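Local atomic coordinates of pyridoxal 5'-phosphate synthase subunit PdxT (Thermus thermophilus, PDB entry 2YWD), a protein that probably hydrolyses glutamine to glutamate and ammonia, the ammonia being channelled to the partner subunit PdxS for pyridoxal 5'-phosphate synthesis. Residues A82-Y94 and Q97-R109. Residues are numbered along the deposited sequence; the frame is centred on the assembly and turned at random.
Sequences AGAIWLAKEIVGY and QPRLGVLEAWVER
Arg99 threads its long side chain past the corner at Lys89 after helix 82-87. Its CB lies 3.3 Å from Trp86 O; CG runs on past Ala88 O, and CD packs against Ile91 CD1 at 3.5 Å. At the tip NH2 donates to Lys89 O (2.8 Å), which lies in the guanidinium plane, and NE adds a weak bond to the same oxygen. NH1 turns back to Gln97 O and also reaches Pro95 O, while Glu90 OE1 makes a long salt bridge with NH2. With CG between backbone N and carbonyl carbon (chi1 61°) and the chain then extended, the five-donor head arrives where carbonyls gather. A leucine here would probably leave Lys89 O without its side-chain donors and the corner less firmly held. Leu100 CB makes a CH-pi contact with Trp86, almost on the normal of its six-membered ring, 3.7 Å from the centroid. Gly101, whose positive phi is easiest without a side chain, brings its CA within 3.2 Å of Ala88 O. Predicted to bind L-glutamine, Arg109 stacks its guanidinium flat on the Tyr94 ring (cation-pi, planes at 23°), and Gln97 OE1 accepts from Arg109 NH1. Strands 90-91 and 103-108 pair in parallel, with a beta bulge between Ala88 and Glu90. Strand 140-144 flanks 103-108 on its other side, helix 50-59 meets Ile85 and Gln97, and Leu87 packs on strands 76-80 and 166-169 of the central sheet.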
loop_
_atom_site.group_PDB
_atom_site.type_symbol
_atom_site.label_atom_id
_atom_site.label_comp_id
_atom_site.label_asym_id
_atom_site.label_seq_id
_atom_site.Cartn_x
_atom_site.Cartn_y
_atom_site.Cartn_z
ATOM N N ALA A 82 -6.064 -0.399 -2.920
ATOM C CA ALA A 82 -6.468 -1.730 -2.460
ATOM C C ALA A 82 -5.461 -2.244 -1.434
ATOM O O ALA A 82 -5.828 -2.894 -0.457
ATOM C CB ALA A 82 -6.535 -2.690 -3.641
ATOM N N GLY A 83 -4.184 -1.957 -1.677
ATOM C CA GLY A 83 -3.139 -2.386 -0.763
ATOM C C GLY A 83 -3.259 -1.744 0.609
ATOM O O GLY A 83 -2.940 -2.376 1.619
ATOM N N ALA A 84 -3.699 -0.485 0.653
ATOM C CA ALA A 84 -3.870 0.221 1.925
ATOM C C ALA A 84 -5.038 -0.403 2.685
ATOM O O ALA A 84 -4.996 -0.556 3.909
ATOM C CB ALA A 84 -4.136 1.708 1.678
ATOM N N ILE A 85 -6.085 -0.754 1.949
ATOM C CA ILE A 85 -7.257 -1.382 2.545
ATOM C C ILE A 85 -6.863 -2.743 3.130
ATOM O O ILE A 85 -7.250 -3.088 4.248
ATOM C CB ILE A 85 -8.362 -1.571 1.484
ATOM C CG1 ILE A 85 -8.880 -0.200 1.032
ATOM C CG2 ILE A 85 -9.501 -2.406 2.052
ATOM C CD1 ILE A 85 -9.703 -0.248 -0.252
ATOM N N TRP A 86 -6.085 -3.505 2.365
ATOM C CA TRP A 86 -5.624 -4.831 2.786
ATOM C C TRP A 86 -4.821 -4.766 4.084
ATOM O O TRP A 86 -4.895 -5.671 4.918
ATOM C CB TRP A 86 -4.753 -5.448 1.685
ATOM C CG TRP A 86 -4.380 -6.874 1.924
ATOM C CD1 TRP A 86 -5.221 -7.954 1.920
ATOM C CD2 TRP A 86 -3.065 -7.389 2.179
ATOM N NE1 TRP A 86 -4.509 -9.109 2.151
ATOM C CE2 TRP A 86 -3.184 -8.790 2.314
ATOM C CE3 TRP A 86 -1.798 -6.800 2.305
ATOM C CZ2 TRP A 86 -2.080 -9.616 2.568
ATOM C CZ3 TRP A 86 -0.700 -7.623 2.561
ATOM C CH2 TRP A 86 -0.851 -9.017 2.689
ATOM N N LEU A 87 -4.053 -3.694 4.251
ATOM C CA LEU A 87 -3.225 -3.522 5.445
ATOM C C LEU A 87 -4.004 -3.123 6.701
ATOM O O LEU A 87 -3.598 -3.444 7.816
ATOM C CB LEU A 87 -2.141 -2.467 5.182
ATOM C CG LEU A 87 -1.060 -2.775 4.141
ATOM C CD1 LEU A 87 -0.274 -1.504 3.814
ATOM C CD2 LEU A 87 -0.132 -3.852 4.678
ATOM N N ALA A 88 -5.123 -2.431 6.513
ATOM C CA ALA A 88 -5.938 -1.939 7.625
ATOM C C ALA A 88 -6.497 -2.989 8.579
ATOM O O ALA A 88 -7.046 -4.009 8.161
ATOM C CB ALA A 88 -7.080 -1.087 7.084
ATOM N N LYS A 89 -6.365 -2.717 9.870
ATOM C CA LYS A 89 -6.874 -3.621 10.891
ATOM C C LYS A 89 -8.398 -3.652 10.829
ATOM O O LYS A 89 -9.018 -4.688 11.077
ATOM C CB LYS A 89 -6.418 -3.168 12.281
ATOM C CG LYS A 89 -6.922 -4.062 13.406
ATOM C CD LYS A 89 -6.127 -3.859 14.680
ATOM C CE LYS A 89 -4.680 -4.301 14.502
ATOM N NZ LYS A 89 -4.560 -5.756 14.200
ATOM N N GLU A 90 -8.997 -2.513 10.489
ATOM C CA GLU A 90 -10.451 -2.426 10.392
ATOM C C GLU A 90 -10.899 -1.754 9.101
ATOM O O GLU A 90 -10.391 -0.695 8.728
ATOM C CB GLU A 90 -11.035 -1.632 11.569
ATOM C CG GLU A 90 -10.812 -2.230 12.960
ATOM C CD GLU A 90 -11.442 -3.603 13.128
ATOM O OE1 GLU A 90 -12.449 -3.891 12.447
ATOM O OE2 GLU A 90 -10.934 -4.391 13.957
ATOM N N ILE A 91 -11.851 -2.382 8.425
ATOM C CA ILE A 91 -12.416 -1.833 7.201
ATOM C C ILE A 91 -13.857 -1.504 7.561
ATOM O O ILE A 91 -14.655 -2.402 7.838
ATOM C CB ILE A 91 -12.392 -2.853 6.049
ATOM C CG1 ILE A 91 -10.944 -3.229 5.723
ATOM C CG2 ILE A 91 -13.080 -2.265 4.818
ATOM C CD1 ILE A 91 -10.811 -4.287 4.640
ATOM N N VAL A 92 -14.178 -0.214 7.575
ATOM C CA VAL A 92 -15.518 0.242 7.931
ATOM C C VAL A 92 -16.624 -0.407 7.102
ATOM O O VAL A 92 -16.630 -0.311 5.874
ATOM C CB VAL A 92 -15.629 1.776 7.784
ATOM C CG1 VAL A 92 -17.004 2.248 8.256
ATOM C CG2 VAL A 92 -14.524 2.453 8.579
ATOM N N GLY A 93 -17.556 -1.071 7.783
ATOM C CA GLY A 93 -18.666 -1.710 7.097
ATOM C C GLY A 93 -18.421 -3.122 6.587
ATOM O O GLY A 93 -19.361 -3.793 6.159
ATOM N N TYR A 94 -17.167 -3.571 6.629
ATOM C CA TYR A 94 -16.795 -4.909 6.161
ATOM C C TYR A 94 -15.841 -5.552 7.166
ATOM O O TYR A 94 -14.694 -5.868 6.842
ATOM C CB TYR A 94 -16.109 -4.810 4.796
ATOM C CG TYR A 94 -16.986 -4.215 3.725
ATOM C CD1 TYR A 94 -17.904 -5.003 3.031
ATOM C CD2 TYR A 94 -16.932 -2.853 3.435
ATOM C CE1 TYR A 94 -18.751 -4.446 2.072
ATOM C CE2 TYR A 94 -17.771 -2.286 2.484
ATOM C CZ TYR A 94 -18.677 -3.086 1.806
ATOM O OH TYR A 94 -19.498 -2.526 0.858
ATOM N N GLN A 97 -14.001 -8.768 5.984
ATOM C CA GLN A 97 -13.280 -8.790 4.716
ATOM C C GLN A 97 -11.861 -9.319 4.913
ATOM O O GLN A 97 -11.119 -8.832 5.770
ATOM C CB GLN A 97 -13.215 -7.392 4.095
ATOM C CG GLN A 97 -12.541 -7.378 2.719
ATOM C CD GLN A 97 -12.684 -6.047 2.005
ATOM O OE1 GLN A 97 -13.774 -5.477 1.948
ATOM N NE2 GLN A 97 -11.588 -5.555 1.442
ATOM N N PRO A 98 -11.468 -10.330 4.122
ATOM C CA PRO A 98 -10.126 -10.916 4.223
ATOM C C PRO A 98 -9.070 -9.825 4.068
ATOM O O PRO A 98 -9.112 -9.055 3.108
ATOM C CB PRO A 98 -10.096 -11.910 3.066
ATOM C CG PRO A 98 -11.535 -12.333 2.946
ATOM C CD PRO A 98 -12.272 -11.025 3.099
ATOM N N ARG A 99 -8.132 -9.757 5.008
ATOM C CA ARG A 99 -7.084 -8.743 4.961
ATOM C C ARG A 99 -5.956 -9.078 5.923
ATOM O O ARG A 99 -6.111 -9.950 6.779
ATOM C CB ARG A 99 -7.670 -7.383 5.333
ATOM C CG ARG A 99 -8.254 -7.343 6.738
ATOM C CD ARG A 99 -8.928 -6.008 7.005
ATOM N NE ARG A 99 -9.463 -5.904 8.359
ATOM C CZ ARG A 99 -10.588 -6.478 8.773
ATOM N NH1 ARG A 99 -11.315 -7.208 7.936
ATOM N NH2 ARG A 99 -10.993 -6.312 10.028
ATOM N N LEU A 100 -4.827 -8.385 5.779
ATOM C CA LEU A 100 -3.678 -8.599 6.656
ATOM C C LEU A 100 -3.977 -7.973 8.018
ATOM O O LEU A 100 -3.805 -8.615 9.054
ATOM C CB LEU A 100 -2.411 -7.967 6.062
ATOM C CG LEU A 100 -1.157 -8.063 6.940
ATOM C CD1 LEU A 100 -0.837 -9.529 7.234
ATOM C CD2 LEU A 100 0.014 -7.391 6.231
ATOM N N GLY A 101 -4.407 -6.713 8.000
ATOM C CA GLY A 101 -4.771 -6.019 9.223
ATOM C C GLY A 101 -3.681 -5.656 10.214
ATOM O O GLY A 101 -3.945 -5.580 11.412
ATOM N N VAL A 102 -2.465 -5.412 9.737
ATOM C CA VAL A 102 -1.368 -5.061 10.634
ATOM C C VAL A 102 -1.331 -3.562 10.945
ATOM O O VAL A 102 -0.876 -3.152 12.014
ATOM C CB VAL A 102 -0.001 -5.491 10.035
ATOM C CG1 VAL A 102 0.268 -4.743 8.740
ATOM C CG2 VAL A 102 1.112 -5.240 11.041
ATOM N N LEU A 103 -1.815 -2.747 10.013
ATOM C CA LEU A 103 -1.823 -1.299 10.201
ATOM C C LEU A 103 -2.951 -0.863 11.138
ATOM O O LEU A 103 -4.120 -1.161 10.894
ATOM C CB LEU A 103 -1.980 -0.605 8.845
ATOM C CG LEU A 103 -2.071 0.921 8.850
ATOM C CD1 LEU A 103 -0.749 1.508 9.316
ATOM C CD2 LEU A 103 -2.417 1.417 7.451
ATOM N N GLU A 104 -2.595 -0.162 12.213
ATOM C CA GLU A 104 -3.587 0.318 13.172
ATOM C C GLU A 104 -4.362 1.475 12.567
ATOM O O GLU A 104 -4.061 2.639 12.820
ATOM C CB GLU A 104 -2.912 0.787 14.464
ATOM C CG GLU A 104 -2.326 -0.325 15.318
ATOM C CD GLU A 104 -3.371 -1.313 15.804
ATOM O OE1 GLU A 104 -4.503 -0.888 16.122
ATOM O OE2 GLU A 104 -3.051 -2.516 15.886
ATOM N N ALA A 105 -5.366 1.149 11.765
ATOM C CA ALA A 105 -6.167 2.174 11.124
ATOM C C ALA A 105 -7.547 1.660 10.756
ATOM O O ALA A 105 -7.747 0.461 10.584
ATOM C CB ALA A 105 -5.454 2.674 9.874
ATOM N N TRP A 106 -8.496 2.587 10.662
ATOM C CA TRP A 106 -9.867 2.289 10.268
ATOM C C TRP A 106 -9.980 2.900 8.881
ATOM O O TRP A 106 -9.835 4.112 8.729
ATOM C CB TRP A 106 -10.861 2.985 11.200
ATOM C CG TRP A 106 -11.130 2.262 12.483
ATOM C CD1 TRP A 106 -10.225 1.613 13.269
ATOM C CD2 TRP A 106 -12.393 2.154 13.149
ATOM N NE1 TRP A 106 -10.846 1.106 14.389
ATOM C CE2 TRP A 106 -12.177 1.425 14.339
ATOM C CE3 TRP A 106 -13.687 2.608 12.857
ATOM C CZ2 TRP A 106 -13.209 1.137 15.238
ATOM C CZ3 TRP A 106 -14.714 2.322 13.753
ATOM C CH2 TRP A 106 -14.467 1.592 14.929
ATOM N N VAL A 107 -10.225 2.072 7.873
ATOM C CA VAL A 107 -10.336 2.572 6.511
ATOM C C VAL A 107 -11.703 2.291 5.912
ATOM O O VAL A 107 -12.231 1.187 6.037
ATOM C CB VAL A 107 -9.276 1.930 5.589
ATOM C CG1 VAL A 107 -9.492 2.386 4.150
ATOM C CG2 VAL A 107 -7.878 2.307 6.059
ATOM N N GLU A 108 -12.275 3.296 5.258
ATOM C CA GLU A 108 -13.568 3.118 4.614
ATOM C C GLU A 108 -13.333 3.150 3.106
ATOM O O GLU A 108 -12.740 4.093 2.575
ATOM C CB GLU A 108 -14.547 4.224 5.016
ATOM C CG GLU A 108 -15.986 3.895 4.637
ATOM C CD GLU A 108 -16.956 5.017 4.937
ATOM O OE1 GLU A 108 -16.599 5.931 5.713
ATOM O OE2 GLU A 108 -18.085 4.975 4.396
ATOM N N ARG A 109 -13.787 2.107 2.425
ATOM C CA ARG A 109 -13.619 1.997 0.982
ATOM C C ARG A 109 -14.383 3.073 0.210
ATOM O O ARG A 109 -15.481 3.466 0.609
ATOM C CB ARG A 109 -14.077 0.604 0.527
ATOM C CG ARG A 109 -13.126 -0.525 0.928
ATOM C CD ARG A 109 -13.819 -1.884 0.871
ATOM N NE ARG A 109 -14.671 -1.998 -0.309
ATOM C CZ ARG A 109 -15.519 -2.995 -0.532
ATOM N NH1 ARG A 109 -15.633 -3.989 0.340
ATOM N NH2 ARG A 109 -16.282 -2.980 -1.617
HETATM O O HOH W 1 -15.577 0.362 3.551
#